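Local coordinates for uncharacterized protein (PDB 4MXN) that is of unknown function but probably acts on polysaccharide, as a putative glycosyl hydrolase of the pectinase-like family 28, built as a right-handed parallel beta-helix, at residues K71-I76 and Q108-I113; E157-E162 and H180-D185; A149-E154 and E174-C179. One frame throughout, in Å; residues are numbered along the deposited sequence.

Contact 1: residues K71-I76 and Q108-I113; sequences KSNVTI and QKNIGI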
ATOM      1  N   LYS A  71       0.541   2.245 -12.255  1.00 20.19           N
ATOM      2  CA  LYS A  71       1.148   2.956 -13.392  1.00 20.84           C
ATOM      3  C   LYS A  71       0.573   4.351 -13.513  1.00 23.17           C
ATOM      4  O   LYS A  71      -0.510   4.596 -13.005  1.00 21.91           O
ATOM      5  CB  LYS A  71       0.959   2.181 -14.710  1.00 23.61           C
ATOM      6  CG  LYS A  71       1.615   0.782 -14.726  1.00 24.16           C
ATOM      7  CD  LYS A  71       3.150   0.836 -14.795  1.00 27.26           C
ATOM      8  CE  LYS A  71       3.781  -0.534 -14.810  1.00 30.28           C
ATOM      9  NZ  LYS A  71       3.528  -1.265 -16.080  1.00 29.15           N
ATOM     10  N   SER A  72       1.284   5.255 -14.214  1.00 20.34           N
ATOM     11  CA  SER A  72       0.873   6.643 -14.401  1.00 19.98           C
ATOM     12  C   SER A  72      -0.556   6.774 -14.908  1.00 25.23           C
ATOM     13  O   SER A  72      -0.974   6.034 -15.801  1.00 25.04           O
ATOM     14  CB  SER A  72       1.818   7.368 -15.354  1.00 22.57           C
ATOM     15  OG  SER A  72       3.109   7.482 -14.777  1.00 30.61           O
ATOM     16  N   ASN A  73      -1.304   7.706 -14.291  1.00 21.56           N
ATOM     17  CA  ASN A  73      -2.678   8.106 -14.615  1.00 22.48           C
ATOM     18  C   ASN A  73      -3.714   7.053 -14.210  1.00 25.70           C
ATOM     19  O   ASN A  73      -4.873   7.156 -14.616  1.00 25.25           O
ATOM     20  CB  ASN A  73      -2.823   8.489 -16.096  1.00 22.42           C
ATOM     21  CG  ASN A  73      -1.837   9.545 -16.493  1.00 35.81           C
ATOM     22  OD1 ASN A  73      -1.715  10.577 -15.833  1.00 31.69           O
ATOM     23  ND2 ASN A  73      -1.060   9.277 -17.519  1.00 29.41           N
ATOM     24  N   VAL A  74      -3.326   6.113 -13.335  1.00 19.93           N
ATOM     25  CA  VAL A  74      -4.225   5.074 -12.842  1.00 20.57           C
ATOM     26  C   VAL A  74      -4.474   5.279 -11.359  1.00 23.03           C
ATOM     27  O   VAL A  74      -3.545   5.553 -10.611  1.00 21.12           O
ATOM     28  CB  VAL A  74      -3.698   3.636 -13.121  1.00 25.82           C
ATOM     29  CG1 VAL A  74      -4.668   2.562 -12.608  1.00 25.35           C
ATOM     30  CG2 VAL A  74      -3.410   3.429 -14.610  1.00 26.71           C
ATOM     31  N   THR A  75      -5.731   5.142 -10.955  1.00 20.93           N
ATOM     32  CA  THR A  75      -6.188   5.155  -9.574  1.00 19.84           C
ATOM     33  C   THR A  75      -6.853   3.815  -9.302  1.00 24.78           C
ATOM     34  O   THR A  75      -7.682   3.363 -10.091  1.00 24.33           O
ATOM     35  CB  THR A  75      -7.123   6.354  -9.307  1.00 27.14           C
ATOM     36  OG1 THR A  75      -6.332   7.539  -9.296  1.00 22.14           O
ATOM     37  CG2 THR A  75      -7.855   6.245  -7.952  1.00 24.98           C
ATOM     38  N   ILE A  76      -6.491   3.179  -8.186  1.00 22.85           N
ATOM     39  CA  ILE A  76      -7.113   1.941  -7.748  1.00 22.80           C
ATOM     40  C   ILE A  76      -8.117   2.306  -6.673  1.00 24.59           C
ATOM     41  O   ILE A  76      -7.760   2.962  -5.697  1.00 23.80           O
ATOM     42  CB  ILE A  76      -6.069   0.886  -7.264  1.00 26.37           C
ATOM     43  CG1 ILE A  76      -5.336   0.242  -8.481  1.00 26.75           C
ATOM     44  CG2 ILE A  76      -6.744  -0.197  -6.373  1.00 28.01           C
ATOM     45  CD1 ILE A  76      -4.042  -0.559  -8.122  1.00 24.73           C
ATOM     46  N   GLN A 108       6.317   7.023 -11.255  1.00 23.40           N
ATOM     47  CA  GLN A 108       5.052   7.235 -11.954  1.00 23.09           C
ATOM     48  C   GLN A 108       4.482   8.608 -11.594  1.00 26.96           C
ATOM     49  O   GLN A 108       4.899   9.201 -10.605  1.00 26.80           O
ATOM     50  CB  GLN A 108       4.042   6.130 -11.588  1.00 23.14           C
ATOM     51  CG  GLN A 108       4.517   4.694 -11.886  1.00 25.18           C
ATOM     52  CD  GLN A 108       4.827   4.429 -13.340  1.00 32.98           C
ATOM     53  OE1 GLN A 108       3.958   4.533 -14.223  1.00 25.10           O
ATOM     54  NE2 GLN A 108       6.064   4.043 -13.622  1.00 28.77           N
ATOM     55  N   LYS A 109       3.493   9.088 -12.363  1.00 22.69           N
ATOM     56  CA  LYS A 109       2.866  10.372 -12.036  1.00 21.96           C
ATOM     57  C   LYS A 109       1.338  10.256 -12.095  1.00 24.20           C
ATOM     58  O   LYS A 109       0.804   9.392 -12.791  1.00 21.28           O
ATOM     59  CB  LYS A 109       3.392  11.534 -12.930  1.00 24.48           C
ATOM     60  CG  LYS A 109       3.398  11.314 -14.452  1.00 31.35           C
ATOM     61  CD  LYS A 109       1.968  11.193 -15.051  1.00 44.16           C
ATOM     62  CE  LYS A 109       1.665  12.126 -16.172  1.00 47.28           C
ATOM     63  NZ  LYS A 109       0.255  12.617 -16.153  1.00 39.53           N
ATOM     64  N   ASN A 110       0.638  11.170 -11.396  1.00 21.75           N
ATOM     65  CA  ASN A 110      -0.821  11.239 -11.382  1.00 22.11           C
ATOM     66  C   ASN A 110      -1.411   9.857 -11.030  1.00 26.02           C
ATOM     67  O   ASN A 110      -2.163   9.263 -11.801  1.00 26.21           O
ATOM     68  CB  ASN A 110      -1.341  11.767 -12.732  1.00 23.83           C
ATOM     69  CG  ASN A 110      -2.821  12.005 -12.782  1.00 35.84           C
ATOM     70  OD1 ASN A 110      -3.456  12.304 -11.776  1.00 29.49           O
ATOM     71  ND2 ASN A 110      -3.400  11.798 -13.950  1.00 26.55           N
ATOM     72  N   ILE A 111      -1.048   9.344  -9.859  1.00 22.20           N
ATOM     73  CA  ILE A 111      -1.518   8.016  -9.430  1.00 21.48           C
ATOM     74  C   ILE A 111      -2.310   8.141  -8.140  1.00 24.50           C
ATOM     75  O   ILE A 111      -2.132   9.081  -7.368  1.00 23.92           O
ATOM     76  CB  ILE A 111      -0.344   7.009  -9.293  1.00 25.34           C
ATOM     77  CG1 ILE A 111       0.780   7.568  -8.374  1.00 26.38           C
ATOM     78  CG2 ILE A 111       0.210   6.613 -10.665  1.00 27.80           C
ATOM     79  CD1 ILE A 111       1.709   6.562  -7.844  1.00 29.41           C
ATOM     80  N   GLY A 112      -3.155   7.164  -7.888  1.00 21.47           N
ATOM     81  CA  GLY A 112      -3.961   7.201  -6.687  1.00 20.58           C
ATOM     82  C   GLY A 112      -4.470   5.875  -6.189  1.00 23.12           C
ATOM     83  O   GLY A 112      -4.506   4.885  -6.922  1.00 20.41           O
ATOM     84  N   ILE A 113      -4.827   5.870  -4.902  1.00 21.05           N
ATOM     85  CA  ILE A 113      -5.466   4.773  -4.174  1.00 20.08           C
ATOM     86  C   ILE A 113      -6.577   5.414  -3.362  1.00 23.74           C
ATOM     87  O   ILE A 113      -6.321   6.358  -2.618  1.00 24.89           O
ATOM     88  CB  ILE A 113      -4.500   3.931  -3.287  1.00 22.89           C
ATOM     89  CG1 ILE A 113      -3.376   3.266  -4.126  1.00 23.37           C
ATOM     90  CG2 ILE A 113      -5.292   2.860  -2.491  1.00 22.38           C
ATOM     91  CD1 ILE A 113      -2.229   2.791  -3.311  1.00 22.49           C
TER
HETATM   92  O   HOH W   1      -5.110   8.892 -11.322  1.00 29.15           O

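Contact 2: residues E157-E162 and H180-D185; sequences EDVKIE and HNVTVD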
ATOM      1  N   GLU A 157       5.267  11.490  -8.624  1.00 22.36           N
ATOM      2  CA  GLU A 157       4.788  12.874  -8.583  1.00 22.24           C
ATOM      3  C   GLU A 157       3.266  12.898  -8.666  1.00 25.83           C
ATOM      4  O   GLU A 157       2.716  12.152  -9.469  1.00 26.33           O
ATOM      5  CB  GLU A 157       5.406  13.669  -9.757  1.00 24.98           C
ATOM      6  CG  GLU A 157       6.887  13.957  -9.599  1.00 38.99           C
ATOM      7  CD  GLU A 157       7.507  14.922 -10.589  1.00 58.23           C
ATOM      8  OE1 GLU A 157       6.770  15.523 -11.408  1.00 43.11           O
ATOM      9  OE2 GLU A 157       8.745  15.089 -10.528  1.00 53.76           O
ATOM     10  N   ASP A 158       2.583  13.747  -7.861  1.00 23.56           N
ATOM     11  CA  ASP A 158       1.115  13.897  -7.845  1.00 24.73           C
ATOM     12  C   ASP A 158       0.472  12.553  -7.442  1.00 29.65           C
ATOM     13  O   ASP A 158      -0.042  11.802  -8.277  1.00 30.15           O
ATOM     14  CB  ASP A 158       0.573  14.444  -9.197  1.00 28.35           C
ATOM     15  CG  ASP A 158       1.251  15.722  -9.685  1.00 40.98           C
ATOM     16  OD1 ASP A 158       1.615  16.566  -8.836  1.00 44.07           O
ATOM     17  OD2 ASP A 158       1.416  15.878 -10.913  1.00 45.31           O
ATOM     18  N   VAL A 159       0.583  12.231  -6.149  1.00 25.65           N
ATOM     19  CA  VAL A 159       0.086  10.982  -5.563  1.00 24.39           C
ATOM     20  C   VAL A 159      -1.099  11.302  -4.652  1.00 28.61           C
ATOM     21  O   VAL A 159      -0.962  12.115  -3.740  1.00 29.02           O
ATOM     22  CB  VAL A 159       1.222  10.264  -4.789  1.00 27.18           C
ATOM     23  CG1 VAL A 159       0.708   9.003  -4.087  1.00 25.62           C
ATOM     24  CG2 VAL A 159       2.402   9.946  -5.704  1.00 27.57           C
ATOM     25  N   LYS A 160      -2.241  10.632  -4.874  1.00 22.82           N
ATOM     26  CA  LYS A 160      -3.433  10.877  -4.080  1.00 20.29           C
ATOM     27  C   LYS A 160      -3.883   9.589  -3.384  1.00 21.34           C
ATOM     28  O   LYS A 160      -4.387   8.672  -4.020  1.00 20.17           O
ATOM     29  CB  LYS A 160      -4.548  11.461  -4.963  1.00 23.40           C
ATOM     30  CG  LYS A 160      -5.808  11.880  -4.201  1.00 29.20           C
ATOM     31  CD  LYS A 160      -6.892  12.326  -5.168  1.00 36.48           C
ATOM     32  CE  LYS A 160      -8.232  12.403  -4.493  1.00 36.43           C
ATOM     33  NZ  LYS A 160      -9.299  12.845  -5.432  1.00 31.25           N
ATOM     34  N   ILE A 161      -3.696   9.537  -2.066  1.00 17.77           N
ATOM     35  CA  ILE A 161      -4.107   8.394  -1.243  1.00 17.41           C
ATOM     36  C   ILE A 161      -5.247   8.871  -0.369  1.00 22.94           C
ATOM     37  O   ILE A 161      -5.098   9.891   0.298  1.00 22.89           O
ATOM     38  CB  ILE A 161      -2.938   7.790  -0.390  1.00 20.15           C
ATOM     39  CG1 ILE A 161      -1.639   7.532  -1.205  1.00 21.11           C
ATOM     40  CG2 ILE A 161      -3.392   6.529   0.413  1.00 20.21           C
ATOM     41  CD1 ILE A 161      -1.696   6.489  -2.342  1.00 25.25           C
ATOM     42  N   GLU A 162      -6.384   8.158  -0.364  1.00 22.53           N
ATOM     43  CA  GLU A 162      -7.505   8.559   0.491  1.00 22.01           C
ATOM     44  C   GLU A 162      -8.404   7.396   0.904  1.00 23.20           C
ATOM     45  O   GLU A 162      -8.444   6.363   0.228  1.00 21.32           O
ATOM     46  CB  GLU A 162      -8.366   9.645  -0.202  1.00 23.81           C
ATOM     47  CG  GLU A 162      -9.047   9.222  -1.502  1.00 25.76           C
ATOM     48  CD  GLU A 162     -10.059  10.207  -2.062  1.00 41.28           C
ATOM     49  OE1 GLU A 162     -10.232  11.308  -1.484  1.00 37.52           O
ATOM     50  OE2 GLU A 162     -10.682   9.871  -3.091  1.00 29.66           O
ATOM     51  N   HIS A 180       7.003  13.757  -4.876  1.00 25.35           N
ATOM     52  CA  HIS A 180       6.595  15.158  -4.978  1.00 25.77           C
ATOM     53  C   HIS A 180       5.081  15.233  -4.995  1.00 25.79           C
ATOM     54  O   HIS A 180       4.460  14.487  -5.743  1.00 24.18           O
ATOM     55  CB  HIS A 180       7.140  15.824  -6.266  1.00 28.43           C
ATOM     56  CG  HIS A 180       8.616  16.067  -6.301  1.00 34.26           C
ATOM     57  ND1 HIS A 180       9.485  15.146  -6.863  1.00 37.26           N
ATOM     58  CD2 HIS A 180       9.318  17.167  -5.949  1.00 37.79           C
ATOM     59  CE1 HIS A 180      10.683  15.702  -6.803  1.00 37.67           C
ATOM     60  NE2 HIS A 180      10.635  16.905  -6.238  1.00 38.44           N
ATOM     61  N   ASN A 181       4.499  16.178  -4.255  1.00 22.10           N
ATOM     62  CA  ASN A 181       3.060  16.462  -4.234  1.00 22.43           C
ATOM     63  C   ASN A 181       2.242  15.216  -3.887  1.00 24.63           C
ATOM     64  O   ASN A 181       1.527  14.663  -4.731  1.00 24.22           O
ATOM     65  CB  ASN A 181       2.585  17.102  -5.565  1.00 24.91           C
ATOM     66  CG  ASN A 181       1.149  17.592  -5.533  1.00 45.49           C
ATOM     67  OD1 ASN A 181       0.571  17.830  -4.477  1.00 37.00           O
ATOM     68  ND2 ASN A 181       0.526  17.721  -6.691  1.00 43.00           N
ATOM     69  N   VAL A 182       2.396  14.756  -2.653  1.00 19.59           N
ATOM     70  CA  VAL A 182       1.669  13.598  -2.125  1.00 19.24           C
ATOM     71  C   VAL A 182       0.585  14.110  -1.186  1.00 24.57           C
ATOM     72  O   VAL A 182       0.847  15.016  -0.392  1.00 23.04           O
ATOM     73  CB  VAL A 182       2.618  12.598  -1.399  1.00 22.63           C
ATOM     74  CG1 VAL A 182       1.844  11.429  -0.768  1.00 21.49           C
ATOM     75  CG2 VAL A 182       3.704  12.084  -2.336  1.00 22.47           C
ATOM     76  N   THR A 183      -0.635  13.545  -1.289  1.00 22.04           N
ATOM     77  CA  THR A 183      -1.730  13.851  -0.360  1.00 20.95           C
ATOM     78  C   THR A 183      -2.225  12.529   0.196  1.00 23.00           C
ATOM     79  O   THR A 183      -2.361  11.568  -0.552  1.00 20.78           O
ATOM     80  CB  THR A 183      -2.864  14.683  -0.997  1.00 27.87           C
ATOM     81  OG1 THR A 183      -3.485  13.942  -2.040  1.00 25.24           O
ATOM     82  CG2 THR A 183      -2.407  16.084  -1.482  1.00 27.64           C
ATOM     83  N   VAL A 184      -2.427  12.459   1.517  1.00 21.98           N
ATOM     84  CA  VAL A 184      -2.948  11.268   2.230  1.00 20.70           C
ATOM     85  C   VAL A 184      -4.105  11.771   3.082  1.00 24.58           C
ATOM     86  O   VAL A 184      -3.879  12.498   4.050  1.00 25.76           O
ATOM     87  CB  VAL A 184      -1.861  10.521   3.057  1.00 23.46           C
ATOM     88  CG1 VAL A 184      -2.407   9.219   3.620  1.00 21.90           C
ATOM     89  CG2 VAL A 184      -0.601  10.258   2.228  1.00 23.30           C
ATOM     90  N   ASP A 185      -5.339  11.455   2.685  1.00 20.82           N
ATOM     91  CA  ASP A 185      -6.535  11.994   3.328  1.00 20.45           C
ATOM     92  C   ASP A 185      -7.493  10.934   3.853  1.00 22.65           C
ATOM     93  O   ASP A 185      -7.858  10.041   3.106  1.00 22.69           O
ATOM     94  CB  ASP A 185      -7.295  12.880   2.317  1.00 22.60           C
ATOM     95  CG  ASP A 185      -6.682  14.241   2.093  1.00 33.31           C
ATOM     96  OD1 ASP A 185      -5.786  14.352   1.244  1.00 30.51           O
ATOM     97  OD2 ASP A 185      -7.106  15.200   2.772  1.00 44.29           O
TER
HETATM   98  O   HOH W   2      -1.462  14.832  -4.494  1.00 37.20           O
HETATM   99  O   HOH W   3      -5.496  12.483  -0.681  1.00 23.03           O

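Contact 3: residues A149-E154 and E174-C179; sequences ALICME and EIYKDC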
ATOM      1  N   ALA A 149       5.403  -3.855   2.421  1.00 20.14           N
ATOM      2  CA  ALA A 149       4.603  -2.776   2.959  1.00 19.64           C
ATOM      3  C   ALA A 149       3.209  -2.903   2.332  1.00 19.09           C
ATOM      4  O   ALA A 149       3.023  -3.714   1.416  1.00 18.85           O
ATOM      5  CB  ALA A 149       5.241  -1.433   2.594  1.00 20.83           C
ATOM      6  N   LEU A 150       2.225  -2.136   2.802  1.00 16.10           N
ATOM      7  CA  LEU A 150       0.918  -2.192   2.132  1.00 15.76           C
ATOM      8  C   LEU A 150       0.964  -1.304   0.893  1.00 20.22           C
ATOM      9  O   LEU A 150       0.515  -1.727  -0.171  1.00 20.05           O
ATOM     10  CB  LEU A 150      -0.231  -1.811   3.067  1.00 14.63           C
ATOM     11  CG  LEU A 150      -0.463  -2.769   4.220  1.00 18.20           C
ATOM     12  CD1 LEU A 150      -1.425  -2.192   5.219  1.00 19.46           C
ATOM     13  CD2 LEU A 150      -0.996  -4.100   3.761  1.00 18.59           C
ATOM     14  N   ILE A 151       1.566  -0.106   1.031  1.00 18.09           N
ATOM     15  CA  ILE A 151       1.764   0.891  -0.026  1.00 19.77           C
ATOM     16  C   ILE A 151       3.206   1.389   0.003  1.00 24.60           C
ATOM     17  O   ILE A 151       3.735   1.696   1.075  1.00 22.34           O
ATOM     18  CB  ILE A 151       0.759   2.075   0.168  1.00 24.56           C
ATOM     19  CG1 ILE A 151      -0.689   1.673  -0.154  1.00 24.05           C
ATOM     20  CG2 ILE A 151       1.186   3.345  -0.566  1.00 28.97           C
ATOM     21  CD1 ILE A 151      -1.748   2.724   0.463  1.00 36.68           C
ATOM     22  N   CYS A 152       3.843   1.478  -1.172  1.00 24.74           N
ATOM     23  CA  CYS A 152       5.197   2.014  -1.291  1.00 26.93           C
ATOM     24  C   CYS A 152       5.320   2.822  -2.584  1.00 29.06           C
ATOM     25  O   CYS A 152       5.149   2.259  -3.669  1.00 26.98           O
ATOM     26  CB  CYS A 152       6.252   0.912  -1.221  1.00 29.31           C
ATOM     27  SG  CYS A 152       7.962   1.518  -1.271  1.00 35.16           S
HETATM   28  N   MSE A 153       5.636   4.124  -2.465  1.00 24.14           N
HETATM   29  CA  MSE A 153       5.835   4.999  -3.631  0.50 24.49           C
HETATM   30  C   MSE A 153       7.242   5.549  -3.634  1.00 27.34           C
HETATM   31  O   MSE A 153       7.688   6.115  -2.635  1.00 27.12           O
HETATM   32  CB  MSE A 153       4.834   6.162  -3.667  0.50 26.94           C
HETATM   33  CG  MSE A 153       3.552   5.830  -4.372  0.50 34.18           C
HETATM   34 SE   MSE A 153       2.198   5.318  -3.085  0.38 41.92          SE
HETATM   35  CE  MSE A 153       0.893   4.607  -4.352  0.50 38.45           C
ATOM     36  N   GLU A 154       7.945   5.397  -4.754  1.00 22.77           N
ATOM     37  CA  GLU A 154       9.306   5.921  -4.862  1.00 22.49           C
ATOM     38  C   GLU A 154       9.471   6.728  -6.147  1.00 24.62           C
ATOM     39  O   GLU A 154       9.227   6.207  -7.236  1.00 25.61           O
ATOM     40  CB  GLU A 154      10.364   4.815  -4.773  1.00 23.84           C
ATOM     41  CG  GLU A 154      11.768   5.371  -4.544  1.00 28.89           C
ATOM     42  CD  GLU A 154      12.890   4.352  -4.564  1.00 46.84           C
ATOM     43  OE1 GLU A 154      12.660   3.186  -4.169  1.00 46.90           O
ATOM     44  OE2 GLU A 154      14.017   4.732  -4.956  1.00 49.96           O
ATOM     45  N   GLU A 174       2.826   2.315   5.050  1.00 19.30           N
ATOM     46  CA  GLU A 174       3.036   3.250   3.942  1.00 19.17           C
ATOM     47  C   GLU A 174       4.454   3.702   3.860  1.00 23.71           C
ATOM     48  O   GLU A 174       5.014   4.125   4.871  1.00 23.92           O
ATOM     49  CB  GLU A 174       2.173   4.517   4.126  1.00 21.23           C
ATOM     50  CG  GLU A 174       0.667   4.373   4.204  1.00 24.06           C
ATOM     51  CD  GLU A 174      -0.015   5.606   4.784  1.00 30.86           C
ATOM     52  OE1 GLU A 174      -0.024   6.663   4.114  1.00 22.22           O
ATOM     53  OE2 GLU A 174      -0.507   5.530   5.930  1.00 28.83           O
ATOM     54  N   ILE A 175       5.020   3.715   2.652  1.00 20.47           N
ATOM     55  CA  ILE A 175       6.391   4.199   2.432  1.00 20.11           C
ATOM     56  C   ILE A 175       6.361   5.229   1.322  1.00 23.20           C
ATOM     57  O   ILE A 175       5.841   4.941   0.241  1.00 23.88           O
ATOM     58  CB  ILE A 175       7.399   3.058   2.120  1.00 23.16           C
ATOM     59  CG1 ILE A 175       7.513   2.036   3.294  1.00 23.75           C
ATOM     60  CG2 ILE A 175       8.802   3.646   1.754  1.00 25.24           C
ATOM     61  CD1 ILE A 175       8.282   0.798   2.931  1.00 29.93           C
ATOM     62  N   TYR A 176       6.877   6.438   1.597  1.00 21.22           N
ATOM     63  CA  TYR A 176       6.971   7.522   0.612  1.00 21.42           C
ATOM     64  C   TYR A 176       8.422   7.921   0.549  1.00 25.07           C
ATOM     65  O   TYR A 176       9.000   8.355   1.557  1.00 25.66           O
ATOM     66  CB  TYR A 176       6.038   8.713   0.948  1.00 23.19           C
ATOM     67  CG  TYR A 176       4.595   8.290   1.112  1.00 26.04           C
ATOM     68  CD1 TYR A 176       3.807   7.983   0.003  1.00 28.69           C
ATOM     69  CD2 TYR A 176       4.028   8.157   2.374  1.00 26.91           C
ATOM     70  CE1 TYR A 176       2.491   7.539   0.153  1.00 25.64           C
ATOM     71  CE2 TYR A 176       2.711   7.718   2.534  1.00 27.12           C
ATOM     72  CZ  TYR A 176       1.946   7.420   1.419  1.00 26.84           C
ATOM     73  OH  TYR A 176       0.658   6.974   1.570  1.00 25.42           O
ATOM     74  N   LYS A 177       9.044   7.666  -0.606  1.00 19.37           N
ATOM     75  CA  LYS A 177      10.453   7.933  -0.816  1.00 19.95           C
ATOM     76  C   LYS A 177      10.651   8.765  -2.070  1.00 24.72           C
ATOM     77  O   LYS A 177      10.215   8.345  -3.139  1.00 25.35           O
ATOM     78  CB  LYS A 177      11.238   6.604  -0.916  1.00 21.68           C
ATOM     79  CG  LYS A 177      12.737   6.802  -1.080  1.00 30.18           C
ATOM     80  CD  LYS A 177      13.513   5.493  -1.031  1.00 38.13           C
ATOM     81  CE  LYS A 177      14.984   5.705  -1.337  1.00 49.30           C
ATOM     82  NZ  LYS A 177      15.670   6.573  -0.340  1.00 53.94           N
ATOM     83  N   ASP A 178      11.310   9.946  -1.940  1.00 22.94           N
ATOM     84  CA  ASP A 178      11.661  10.871  -3.038  1.00 23.53           C
ATOM     85  C   ASP A 178      10.442  11.215  -3.904  1.00 26.84           C
ATOM     86  O   ASP A 178      10.550  11.290  -5.123  1.00 26.45           O
ATOM     87  CB  ASP A 178      12.790  10.277  -3.915  1.00 26.41           C
ATOM     88  CG  ASP A 178      14.037   9.855  -3.159  1.00 40.91           C
ATOM     89  OD1 ASP A 178      14.379  10.522  -2.155  1.00 43.07           O
ATOM     90  OD2 ASP A 178      14.687   8.875  -3.587  1.00 46.50           O
ATOM     91  N   CYS A 179       9.286  11.417  -3.268  1.00 23.84           N
ATOM     92  CA  CYS A 179       8.049  11.753  -3.959  1.00 23.54           C
ATOM     93  C   CYS A 179       7.787  13.260  -3.904  1.00 28.05           C
ATOM     94  O   CYS A 179       8.278  13.954  -3.011  1.00 27.42           O
ATOM     95  CB  CYS A 179       6.871  10.979  -3.373  1.00 23.34           C
ATOM     96  SG  CYS A 179       6.917   9.198  -3.668  1.00 27.02           S
TER
HETATM   97  O   HOH W   4      14.626   7.248  -5.636  1.00 33.43           O

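Contact 1: residues K71-I76 and Q108-I113
Asn-73 OD1 is held by two donors, Asn-110 ND2 at 2.8 Å and Lys-109 NZ at 2.9 Å, both lying in its carbonyl plane on lone pairs. The two asparagine side chains meet at about a right angle, their amide planes 63° apart, and with CG of Asn-110 anti to the backbone N (chi1 -174°) the amide swings across to donate within its own plane. Lys-109 reaches the same oxygen by curling its chain back, bent at chi2, chi3 and chi4. Ser-72 is tied down by three bonds, two of them to one acceptor. Gln-108 OE1 takes the backbone N of Ser-72 on a lone pair at 2.8 Å, while Ser-72 OG approaches it from above the carbonyl plane at 3.1 Å; the hydroxyl oxygen accepts in turn from Lys-109 N at 2.9 Å. The type II turn from Lys-71 to Val-74 presents Ser-72 and Asn-73 to the corner at Asn-110, and Asn-73 N also bonds to Lys-109 O.

Beyond it the strands run parallel, 7° apart, joined by Gly-112 N to Val-74 O at 3.2 Å and Ile-76 N to Gly-112 O at 2.9 Å. Thr-75 OG1 lies 3.5 Å from Gly-112 CA, on the side where a side chain at Gly-112 would collide with it, and a water links that hydroxyl to Asn-110 O. CG2 of Ile-111 tucks against Lys-71 O.

Helix 38-50 packs on Lys-71 and Val-74, and its Asp-46 forms a salt bridge with Lys-71 NZ. Strand 54-58 pairs with the other edge of strand 74-78, while Ile-111 and Ile-113 pack inward on strand 151-154.

Contact 2: residues E157-E162 and H180-D185
Asp-158 and Asn-181 meet at the corner of their coils, where Asn-181 ND2 donates to Asp-158 OD1 at 2.7 Å. The oxygen is met on its anti side, well out of the carboxylate plane, whereas it lies close to the plane of the amide; the two flat groups stand 81° apart. A chi1 of -172° places CG of Asn-181 anti to the backbone N and carries the amide across toward the aspartate. Next to this pair Glu-157 and His-180 run side by side, CG of Glu-157 3.8 Å from His-180 CB.

On the inward face Val-159 CB touches Val-182 CG2 at 3.9 Å, and Ile-161 follows beside Val-184, a looser contact. The outward face is wetter: one water joins Ile-161 O, Thr-183 OG1 and Asp-185 OD1, and a second bridges Val-159 O and Asn-181 O.

Behind these side chains a parallel ladder fixes the spacing, its straightest rung running from Ile-161 N to Thr-183 O (2.9 Å, 171° at the hydrogen). Tyr-176 packs on Ile-161, Val-182 and Val-184 from within. Polar Asp/Asn corners in register, aliphatic stacks inside and a parallel ladder between coils are characteristic of the parallel beta-helix of pectinase-like proteins.

Contact 3: residues A149-E154 and E174-C179
Met-153 N donates to Ile-175 O at 2.8 Å, nearly straight at 170°, the shortest bond between the two strands. Met-153 O in turn receives Lys-177 N at 2.9 Å, and Cys-179 SG packs close to the same carbonyl and to Met-153 CB. Ile-175 N to Ile-151 O completes the ladder.

On the inward side the selenium of Met-153, a selenomethionine here, comes in one of its two deposited conformers to 3.9 Å from Tyr-176 CE1, so this oblique Met-aromatic contact is not certain for both. The phenol is held at its far end, Tyr-176 OH giving its proton to Glu-174 OE1 at 2.7 Å, on the anti lone pair and in the plane of the ring. That bond fixes the direction of the hydroxyl and gives the buried carboxylate a donor.

The opposite face carries Cys-152 and Ile-175. Cys-152 SG, disulfide-bonded to Cys-99, lies 3.8 Å from Ile-175 CB, and Ala-149, before the corner, meets Ile-175 CD1. At the end of this row Glu-154 and Lys-177 lie side by side, both with CG anti to the backbone N (chi1 -166° and -178°), and Glu-154 CD rides 3.8 Å from Lys-177 CD. A water donates to both Glu-154 OE2 and Asp-178 OD2, probably easing the closeness of two like charges.

With an alanine in place of Glu-154, the aliphatic chain of Lys-177 would probably lose one flank of packing, and of the two carboxylates the water would keep only Asp-178.

Aligned parallel strands with an inward row of large side chains are characteristic of successive coils in a right-handed parallel beta-helix, here with a disulfide from Cys-152 tying the loop of Cys-99 to the face away from the interior.

How the contacts relate
Contact 1 comes first along the chain. Contacts 2 and 3 follow it and interlock, their segments alternating, because strand 151-154 leads into 159-162 and strand 174-177 into 182-190. Contacts 1 and 2 have centres about 10 Å apart and line the same face of the beta-helix, where strands 111-114 and 159-162 are neighbours joined by probable backbone bonds such as Ile-113 O to Glu-162 N. Contact 3 belongs to another face, about 13 Å from contact 1 and 11 Å from contact 2 between centres. Across the interior, Ile-113 packs on Ile-151 and on Ile-161, and Ile-161 on Tyr-176, so that stacked coils share one largely hydrophobic core.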